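Local structure of peptide amidase (Stenotrophomonas maltophilia, 1M22) at residues A[91-100]-A[124-133]; A[444-452]-A[473-481]. The protein probably hydrolyses amide bonds, as a peptide amidase of the amidase signature family that works with a serine nucleophile. One frame throughout, in Å; residues are numbered along the deposited sequence.

Overall arrangement
Following the chain from the N terminus, strand 82-86 of the eleven-stranded mixed sheet ends at the active-site residue Lys-86, and the loop after it contains residues 91-100. The chain then passes through helix 112-119 and returns on strand 123-128, where contact 1 closes the excursion by laying that loop along the strand and the turn beyond it. Contact 2 opens much later, on strand 446-454; strand 457-464 doubles back, and helix 470-484 then packs over strand 446-454. The two contacts lie in series, neither nested nor crossed, on opposite sides of the chain's centre. The centres of contact 1 and contact 2 are about 28 Å apart, and the same sheet joins them.

Contact 1: residues A[91-100]-A[124-133]; sequences AAPMATSAGS and VLGKTNLSEW
In the amidase signature fold, the loop 91-100 after strand 82-86 lies along the strand that ends at residue 128 and the turn beyond it, beside the catalytic centre: Leu-130 touches the active-site residue Lys-86. Met-94 lies against the strand, its flexible thioether bent at chi3 (-89°). Its SD is 3.7 Å from Gly-126 CA, where no side chain interposes, and its CE meets Val-124 CG1 at 3.6 Å. Lys-127 coils rather than extends, with chi2, chi3 and chi4 all near -65°, which brings its buried ammonium under the loop. There a water accepts from NZ at 2.6 Å and lies 2.7 Å from both Ala-91 O and Ala-95 O; the direct bond from NZ to Ala-95 O is weak. Asp-87 supplies the balancing carboxylate and Ile-89 O a further acceptor, so the charge is probably well compensated. Farther along, a type I' turn spans Ser-97 to Ser-100; both central residues, Ala-98 and Gly-99, have positive phi, which glycine bears easily and alanine less so. The turn is pinned by Trp-133 N, which donates to Ala-98 O at 2.9 Å, nearly straight (168°) and in the carbonyl plane. Small Ala-98 lets the indole come close: its CB sits over one face of the six-membered ring in a CH-pi contact, 4.1 Å from the centroid. Glu-132 OE1, salt-bridged to Arg-137, accepts from a second water. Ser-100 OG, whose stronger polar partner is Ala-102, donates to this water, which lies at the indole edge, in plane, 2.9 Å from Trp-133 NE1.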
loop_
_atom_site.group_PDB
_atom_site.type_symbol
_atom_site.label_atom_id
_atom_site.label_comp_id
_atom_site.label_asym_id
_atom_site.label_seq_id
_atom_site.Cartn_x
_atom_site.Cartn_y
_atom_site.Cartn_z
ATOM N N ALA A 91 -14.120 5.966 -5.988
ATOM C CA ALA A 91 -15.128 5.481 -5.050
ATOM C C ALA A 91 -16.231 6.512 -4.843
ATOM O O ALA A 91 -16.023 7.535 -4.194
ATOM C CB ALA A 91 -14.482 5.133 -3.708
ATOM N N ALA A 92 -17.403 6.241 -5.404
ATOM C CA ALA A 92 -18.534 7.146 -5.253
ATOM C C ALA A 92 -19.003 7.085 -3.801
ATOM O O ALA A 92 -18.844 6.062 -3.135
ATOM C CB ALA A 92 -19.659 6.731 -6.191
ATOM N N PRO A 93 -19.600 8.174 -3.292
ATOM C CA PRO A 93 -19.872 9.450 -3.961
ATOM C C PRO A 93 -18.799 10.503 -3.690
ATOM O O PRO A 93 -19.018 11.696 -3.898
ATOM C CB PRO A 93 -21.210 9.848 -3.364
ATOM C CG PRO A 93 -21.012 9.467 -1.929
ATOM C CD PRO A 93 -20.323 8.105 -2.008
ATOM N N MET A 94 -17.642 10.058 -3.219
ATOM C CA MET A 94 -16.543 10.962 -2.908
ATOM C C MET A 94 -15.762 11.332 -4.158
ATOM O O MET A 94 -15.924 10.725 -5.215
ATOM C CB MET A 94 -15.596 10.297 -1.912
ATOM C CG MET A 94 -16.274 9.829 -0.640
ATOM S SD MET A 94 -15.424 8.431 0.112
ATOM C CE MET A 94 -16.246 7.072 -0.721
ATOM N N ALA A 95 -14.918 12.346 -4.037
ATOM C CA ALA A 95 -14.092 12.745 -5.159
ATOM C C ALA A 95 -12.877 11.829 -5.142
ATOM O O ALA A 95 -12.608 11.163 -4.142
ATOM C CB ALA A 95 -13.654 14.196 -5.005
ATOM N N THR A 96 -12.172 11.772 -6.263
ATOM C CA THR A 96 -10.944 10.992 -6.371
ATOM C C THR A 96 -10.000 12.024 -6.970
ATOM O O THR A 96 -9.994 12.255 -8.176
ATOM C CB THR A 96 -11.113 9.778 -7.303
ATOM O OG1 THR A 96 -12.076 8.878 -6.736
ATOM C CG2 THR A 96 -9.788 9.040 -7.455
ATOM N N SER A 97 -9.207 12.646 -6.106
ATOM C CA SER A 97 -8.329 13.734 -6.521
ATOM C C SER A 97 -6.841 13.485 -6.666
ATOM O O SER A 97 -6.136 14.331 -7.223
ATOM C CB SER A 97 -8.492 14.899 -5.545
ATOM O OG SER A 97 -7.921 14.581 -4.281
ATOM N N ALA A 98 -6.355 12.352 -6.169
ATOM C CA ALA A 98 -4.926 12.063 -6.191
ATOM C C ALA A 98 -4.231 13.165 -5.379
ATOM O O ALA A 98 -3.027 13.376 -5.507
ATOM C CB ALA A 98 -4.394 12.047 -7.624
ATOM N N GLY A 99 -5.008 13.863 -4.550
ATOM C CA GLY A 99 -4.473 14.937 -3.726
ATOM C C GLY A 99 -4.395 16.298 -4.404
ATOM O O GLY A 99 -4.038 17.294 -3.769
ATOM N N SER A 100 -4.741 16.347 -5.687
ATOM C CA SER A 100 -4.679 17.585 -6.463
ATOM C C SER A 100 -5.945 18.436 -6.424
ATOM O O SER A 100 -7.058 17.919 -6.380
ATOM C CB SER A 100 -4.345 17.253 -7.919
ATOM O OG SER A 100 -4.396 18.411 -8.739
ATOM N N VAL A 124 -17.213 1.801 3.437
ATOM C CA VAL A 124 -16.183 2.768 3.077
ATOM C C VAL A 124 -16.317 4.007 3.959
ATOM O O VAL A 124 -17.301 4.735 3.872
ATOM C CB VAL A 124 -16.296 3.178 1.592
ATOM C CG1 VAL A 124 -15.221 4.201 1.245
ATOM C CG2 VAL A 124 -16.160 1.946 0.708
ATOM N N LEU A 125 -15.334 4.231 4.825
ATOM C CA LEU A 125 -15.349 5.386 5.720
ATOM C C LEU A 125 -14.969 6.672 5.000
ATOM O O LEU A 125 -15.451 7.752 5.347
ATOM C CB LEU A 125 -14.373 5.185 6.880
ATOM C CG LEU A 125 -14.709 4.197 7.995
ATOM C CD1 LEU A 125 -13.498 4.051 8.907
ATOM C CD2 LEU A 125 -15.916 4.685 8.785
ATOM N N GLY A 126 -14.095 6.552 4.007
ATOM C CA GLY A 126 -13.647 7.718 3.273
ATOM C C GLY A 126 -12.368 7.448 2.508
ATOM O O GLY A 126 -11.994 6.291 2.298
ATOM N N LYS A 127 -11.695 8.523 2.109
ATOM C CA LYS A 127 -10.459 8.450 1.338
ATOM C C LYS A 127 -9.280 8.985 2.140
ATOM O O LYS A 127 -9.436 9.896 2.953
ATOM C CB LYS A 127 -10.599 9.273 0.052
ATOM C CG LYS A 127 -11.891 9.035 -0.726
ATOM C CD LYS A 127 -12.011 7.603 -1.231
ATOM C CE LYS A 127 -10.987 7.296 -2.313
ATOM N NZ LYS A 127 -11.179 8.128 -3.541
ATOM N N THR A 128 -8.097 8.424 1.908
ATOM C CA THR A 128 -6.903 8.859 2.617
ATOM C C THR A 128 -5.956 9.691 1.764
ATOM O O THR A 128 -5.860 9.521 0.543
ATOM C CB THR A 128 -6.122 7.663 3.189
ATOM O OG1 THR A 128 -5.914 6.688 2.158
ATOM C CG2 THR A 128 -6.887 7.040 4.347
ATOM N N ASN A 129 -5.255 10.601 2.428
ATOM C CA ASN A 129 -4.309 11.474 1.761
ATOM C C ASN A 129 -3.128 10.678 1.223
ATOM O O ASN A 129 -2.831 9.574 1.689
ATOM C CB ASN A 129 -3.831 12.559 2.734
ATOM C CG ASN A 129 -3.087 13.682 2.041
ATOM O OD1 ASN A 129 -3.434 14.076 0.930
ATOM N ND2 ASN A 129 -2.075 14.223 2.711
ATOM N N LEU A 130 -2.455 11.253 0.236
ATOM C CA LEU A 130 -1.311 10.619 -0.396
ATOM C C LEU A 130 -0.395 11.702 -0.936
ATOM O O LEU A 130 -0.813 12.853 -1.101
ATOM C CB LEU A 130 -1.772 9.756 -1.579
ATOM C CG LEU A 130 -2.419 10.517 -2.749
ATOM C CD1 LEU A 130 -2.375 9.668 -4.010
ATOM C CD2 LEU A 130 -3.857 10.898 -2.405
ATOM N N SER A 131 0.855 11.343 -1.198
ATOM C CA SER A 131 1.776 12.290 -1.816
ATOM C C SER A 131 1.053 12.611 -3.125
ATOM O O SER A 131 0.604 11.698 -3.821
ATOM C CB SER A 131 3.112 11.611 -2.105
ATOM O OG SER A 131 3.673 11.098 -0.909
ATOM N N GLU A 132 0.929 13.893 -3.466
ATOM C CA GLU A 132 0.197 14.270 -4.673
ATOM C C GLU A 132 0.611 13.483 -5.912
ATOM O O GLU A 132 1.799 13.315 -6.189
ATOM C CB GLU A 132 0.333 15.770 -4.946
ATOM C CG GLU A 132 -0.909 16.357 -5.592
ATOM C CD GLU A 132 -0.742 17.812 -5.969
ATOM O OE1 GLU A 132 -0.108 18.084 -7.008
ATOM O OE2 GLU A 132 -1.243 18.679 -5.221
ATOM N N TRP A 133 -0.389 13.010 -6.655
ATOM C CA TRP A 133 -0.174 12.218 -7.867
ATOM C C TRP A 133 0.691 10.992 -7.587
ATOM O O TRP A 133 1.475 10.553 -8.430
ATOM C CB TRP A 133 0.442 13.084 -8.978
ATOM C CG TRP A 133 -0.487 14.176 -9.425
ATOM C CD1 TRP A 133 -0.382 15.509 -9.147
ATOM C CD2 TRP A 133 -1.729 14.009 -10.126
ATOM N NE1 TRP A 133 -1.485 16.180 -9.623
ATOM C CE2 TRP A 133 -2.327 15.284 -10.227
ATOM C CE3 TRP A 133 -2.394 12.902 -10.673
ATOM C CZ2 TRP A 133 -3.564 15.485 -10.854
ATOM C CZ3 TRP A 133 -3.625 13.103 -11.297
ATOM C CH2 TRP A 133 -4.196 14.386 -11.381
HETATM O O HOH W 1 -13.667 8.755 -3.684
HETATM O O HOH W 2 -1.740 18.990 -9.081
#

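Contact 2: residues A[444-452]-A[473-481]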
loop_
_atom_site.group_PDB
_atom_site.type_symbol
_atom_site.label_atom_id
_atom_site.label_comp_id
_atom_site.label_asym_id
_atom_site.label_seq_id
_atom_site.Cartn_x
_atom_site.Cartn_y
_atom_site.Cartn_z
ATOM N N TYR A 444 6.563 -8.403 -8.833
ATOM C CA TYR A 444 6.469 -9.536 -7.910
ATOM C C TYR A 444 5.934 -9.108 -6.547
ATOM O O TYR A 444 6.017 -7.939 -6.178
ATOM C CB TYR A 444 7.845 -10.177 -7.733
ATOM C CG TYR A 444 8.377 -10.922 -8.942
ATOM C CD1 TYR A 444 7.657 -10.985 -10.139
ATOM C CD2 TYR A 444 9.609 -11.566 -8.882
ATOM C CE1 TYR A 444 8.164 -11.680 -11.248
ATOM C CE2 TYR A 444 10.120 -12.257 -9.980
ATOM C CZ TYR A 444 9.393 -12.309 -11.152
ATOM O OH TYR A 444 9.902 -13.006 -12.226
ATOM N N PRO A 445 5.407 -10.059 -5.765
ATOM C CA PRO A 445 4.865 -9.725 -4.446
ATOM C C PRO A 445 5.886 -9.417 -3.354
ATOM O O PRO A 445 6.969 -10.003 -3.299
ATOM C CB PRO A 445 4.016 -10.948 -4.109
ATOM C CG PRO A 445 4.828 -12.069 -4.708
ATOM C CD PRO A 445 5.235 -11.496 -6.060
ATOM N N SER A 446 5.521 -8.474 -2.493
ATOM C CA SER A 446 6.351 -8.085 -1.362
ATOM C C SER A 446 5.413 -7.833 -0.186
ATOM O O SER A 446 4.250 -7.480 -0.376
ATOM C CB SER A 446 7.185 -6.842 -1.685
ATOM O OG SER A 446 6.378 -5.727 -1.994
ATOM N N LEU A 447 5.922 -8.017 1.027
ATOM C CA LEU A 447 5.105 -7.878 2.224
ATOM C C LEU A 447 5.988 -7.477 3.393
ATOM O O LEU A 447 6.994 -8.136 3.665
ATOM C CB LEU A 447 4.441 -9.233 2.504
ATOM C CG LEU A 447 3.303 -9.446 3.505
ATOM C CD1 LEU A 447 2.816 -10.890 3.400
ATOM C CD2 LEU A 447 3.775 -9.147 4.914
ATOM N N THR A 448 5.624 -6.398 4.082
ATOM C CA THR A 448 6.401 -5.958 5.232
ATOM C C THR A 448 5.623 -6.209 6.522
ATOM O O THR A 448 4.411 -6.004 6.576
ATOM C CB THR A 448 6.786 -4.453 5.125
ATOM O OG1 THR A 448 7.596 -4.088 6.251
ATOM C CG2 THR A 448 5.550 -3.570 5.083
ATOM N N VAL A 449 6.337 -6.675 7.543
ATOM C CA VAL A 449 5.768 -6.965 8.860
ATOM C C VAL A 449 6.592 -6.232 9.918
ATOM O O VAL A 449 7.818 -6.227 9.860
ATOM C CB VAL A 449 5.825 -8.483 9.186
ATOM C CG1 VAL A 449 5.188 -8.752 10.548
ATOM C CG2 VAL A 449 5.130 -9.278 8.099
ATOM N N PRO A 450 5.927 -5.600 10.896
ATOM C CA PRO A 450 6.666 -4.886 11.943
ATOM C C PRO A 450 7.675 -5.794 12.645
ATOM O O PRO A 450 7.346 -6.926 13.003
ATOM C CB PRO A 450 5.560 -4.436 12.889
ATOM C CG PRO A 450 4.416 -4.183 11.958
ATOM C CD PRO A 450 4.476 -5.385 11.036
ATOM N N MET A 451 8.897 -5.308 12.845
ATOM C CA MET A 451 9.896 -6.122 13.523
ATOM C C MET A 451 10.553 -5.421 14.709
ATOM O O MET A 451 11.483 -5.950 15.314
ATOM C CB MET A 451 10.963 -6.609 12.536
ATOM C CG MET A 451 11.989 -5.590 12.101
ATOM S SD MET A 451 13.422 -6.467 11.416
ATOM C CE MET A 451 13.916 -7.313 12.789
ATOM N N GLY A 452 10.061 -4.234 15.044
ATOM C CA GLY A 452 10.618 -3.510 16.170
ATOM C C GLY A 452 10.664 -2.019 15.934
ATOM O O GLY A 452 9.990 -1.492 15.050
ATOM N N LEU A 473 4.182 -16.375 0.859
ATOM C CA LEU A 473 4.673 -15.208 1.581
ATOM C C LEU A 473 3.825 -14.938 2.814
ATOM O O LEU A 473 4.345 -14.569 3.863
ATOM C CB LEU A 473 4.680 -13.969 0.683
ATOM C CG LEU A 473 5.725 -13.941 -0.433
ATOM C CD1 LEU A 473 5.673 -12.591 -1.136
ATOM C CD2 LEU A 473 7.115 -14.180 0.145
ATOM N N ILE A 474 2.517 -15.128 2.687
ATOM C CA ILE A 474 1.625 -14.908 3.815
ATOM C C ILE A 474 1.885 -15.930 4.921
ATOM O O ILE A 474 1.923 -15.573 6.100
ATOM C CB ILE A 474 0.150 -14.954 3.364
ATOM C CG1 ILE A 474 -0.166 -13.683 2.571
ATOM C CG2 ILE A 474 -0.776 -15.076 4.574
ATOM C CD1 ILE A 474 -1.527 -13.680 1.900
ATOM N N GLU A 475 2.077 -17.194 4.547
ATOM C CA GLU A 475 2.357 -18.241 5.531
ATOM C C GLU A 475 3.606 -17.889 6.329
ATOM O O GLU A 475 3.630 -17.998 7.556
ATOM C CB GLU A 475 2.630 -19.593 4.865
ATOM C CG GLU A 475 1.555 -20.151 3.967
ATOM C CD GLU A 475 1.927 -21.533 3.452
ATOM O OE1 GLU A 475 3.093 -21.720 3.030
ATOM O OE2 GLU A 475 1.058 -22.428 3.464
ATOM N N MET A 476 4.657 -17.490 5.618
ATOM C CA MET A 476 5.919 -17.152 6.255
ATOM C C MET A 476 5.837 -15.900 7.118
ATOM O O MET A 476 6.335 -15.879 8.248
ATOM C CB MET A 476 7.003 -17.008 5.184
ATOM C CG MET A 476 7.292 -18.331 4.476
ATOM S SD MET A 476 8.539 -18.255 3.177
ATOM C CE MET A 476 9.957 -18.107 4.100
ATOM N N ALA A 477 5.200 -14.861 6.589
ATOM C CA ALA A 477 5.049 -13.607 7.315
ATOM C C ALA A 477 4.197 -13.803 8.568
ATOM O O ALA A 477 4.498 -13.256 9.626
ATOM C CB ALA A 477 4.422 -12.556 6.406
ATOM N N TYR A 478 3.130 -14.585 8.448
ATOM C CA TYR A 478 2.261 -14.847 9.586
ATOM C C TYR A 478 3.017 -15.612 10.672
ATOM O O TYR A 478 2.935 -15.277 11.853
ATOM C CB TYR A 478 1.043 -15.658 9.145
ATOM C CG TYR A 478 0.077 -15.969 10.262
ATOM C CD1 TYR A 478 -0.763 -14.982 10.781
ATOM C CD2 TYR A 478 0.003 -17.251 10.808
ATOM C CE1 TYR A 478 -1.654 -15.265 11.814
ATOM C CE2 TYR A 478 -0.886 -17.544 11.842
ATOM C CZ TYR A 478 -1.710 -16.547 12.338
ATOM O OH TYR A 478 -2.596 -16.822 13.357
ATOM N N ALA A 479 3.754 -16.643 10.269
ATOM C CA ALA A 479 4.518 -17.441 11.225
ATOM C C ALA A 479 5.525 -16.569 11.972
ATOM O O ALA A 479 5.732 -16.731 13.174
ATOM C CB ALA A 479 5.233 -18.575 10.503
ATOM N N TYR A 480 6.159 -15.646 11.256
ATOM C CA TYR A 480 7.123 -14.747 11.879
ATOM C C TYR A 480 6.411 -13.806 12.850
ATOM O O TYR A 480 6.842 -13.616 13.989
ATOM C CB TYR A 480 7.846 -13.909 10.818
ATOM C CG TYR A 480 8.605 -12.747 11.418
ATOM C CD1 TYR A 480 9.800 -12.946 12.108
ATOM C CD2 TYR A 480 8.076 -11.457 11.377
ATOM C CE1 TYR A 480 10.444 -11.890 12.753
ATOM C CE2 TYR A 480 8.710 -10.399 12.018
ATOM C CZ TYR A 480 9.888 -10.621 12.703
ATOM O OH TYR A 480 10.488 -9.574 13.366
ATOM N N GLU A 481 5.315 -13.220 12.387
ATOM C CA GLU A 481 4.539 -12.287 13.186
ATOM C C GLU A 481 4.014 -12.902 14.478
ATOM O O GLU A 481 4.064 -12.279 15.542
ATOM C CB GLU A 481 3.363 -11.774 12.359
ATOM C CG GLU A 481 2.451 -10.821 13.098
ATOM C CD GLU A 481 1.088 -10.723 12.443
ATOM O OE1 GLU A 481 0.426 -11.773 12.304
ATOM O OE2 GLU A 481 0.682 -9.606 12.068
#
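Strand 446-452 and helix 473-481 run almost parallel, their axes 10° apart in direction and 9.3 Å apart at closest approach, and no hydrogen bond links them. Leu-447 and Val-449, two residues apart on the strand, both point at the helix and meet there on Ala-477. The methyl of Ala-477 is small enough for both to settle on it: CB is 3.8 Å from Leu-447 CD1 and CD2 alike, and also 3.8 Å from Val-449 CG2. Leu-447 reaches the helix because CG stands anti to its backbone N (chi1 -168°), and its CD1 also comes near Leu-473 O and Ile-474 CG1. This is helix-on-sheet packing within the amidase signature fold: strand 446-454 lies in the central mixed sheet, and helix 470-484 covers one face of it. On the other face Thr-448 touches helix 191-196. At the start of the strand Leu-473 crosses Pro-445 at about a right angle, CD1 coming 3.7 Å from CG of the proline ring. Farther along, Val-449 turns CG1 to the edge of the Tyr-480 ring, 4.0 Å from CD2, and to Glu-481 CB, which crosses it. Glu-481 serves the interface with its aliphatic portion, while OE2 accepts from the backbone N of Val-231. A flat, long side chain suits position 480, since its ring can span from Val-449 to Met-451. CG of Tyr-480 is anti to the backbone N (chi1 166°), sending the ring past Pro-450 O, which lies near its plane, until OH comes 3.1 Å from Met-451 CB.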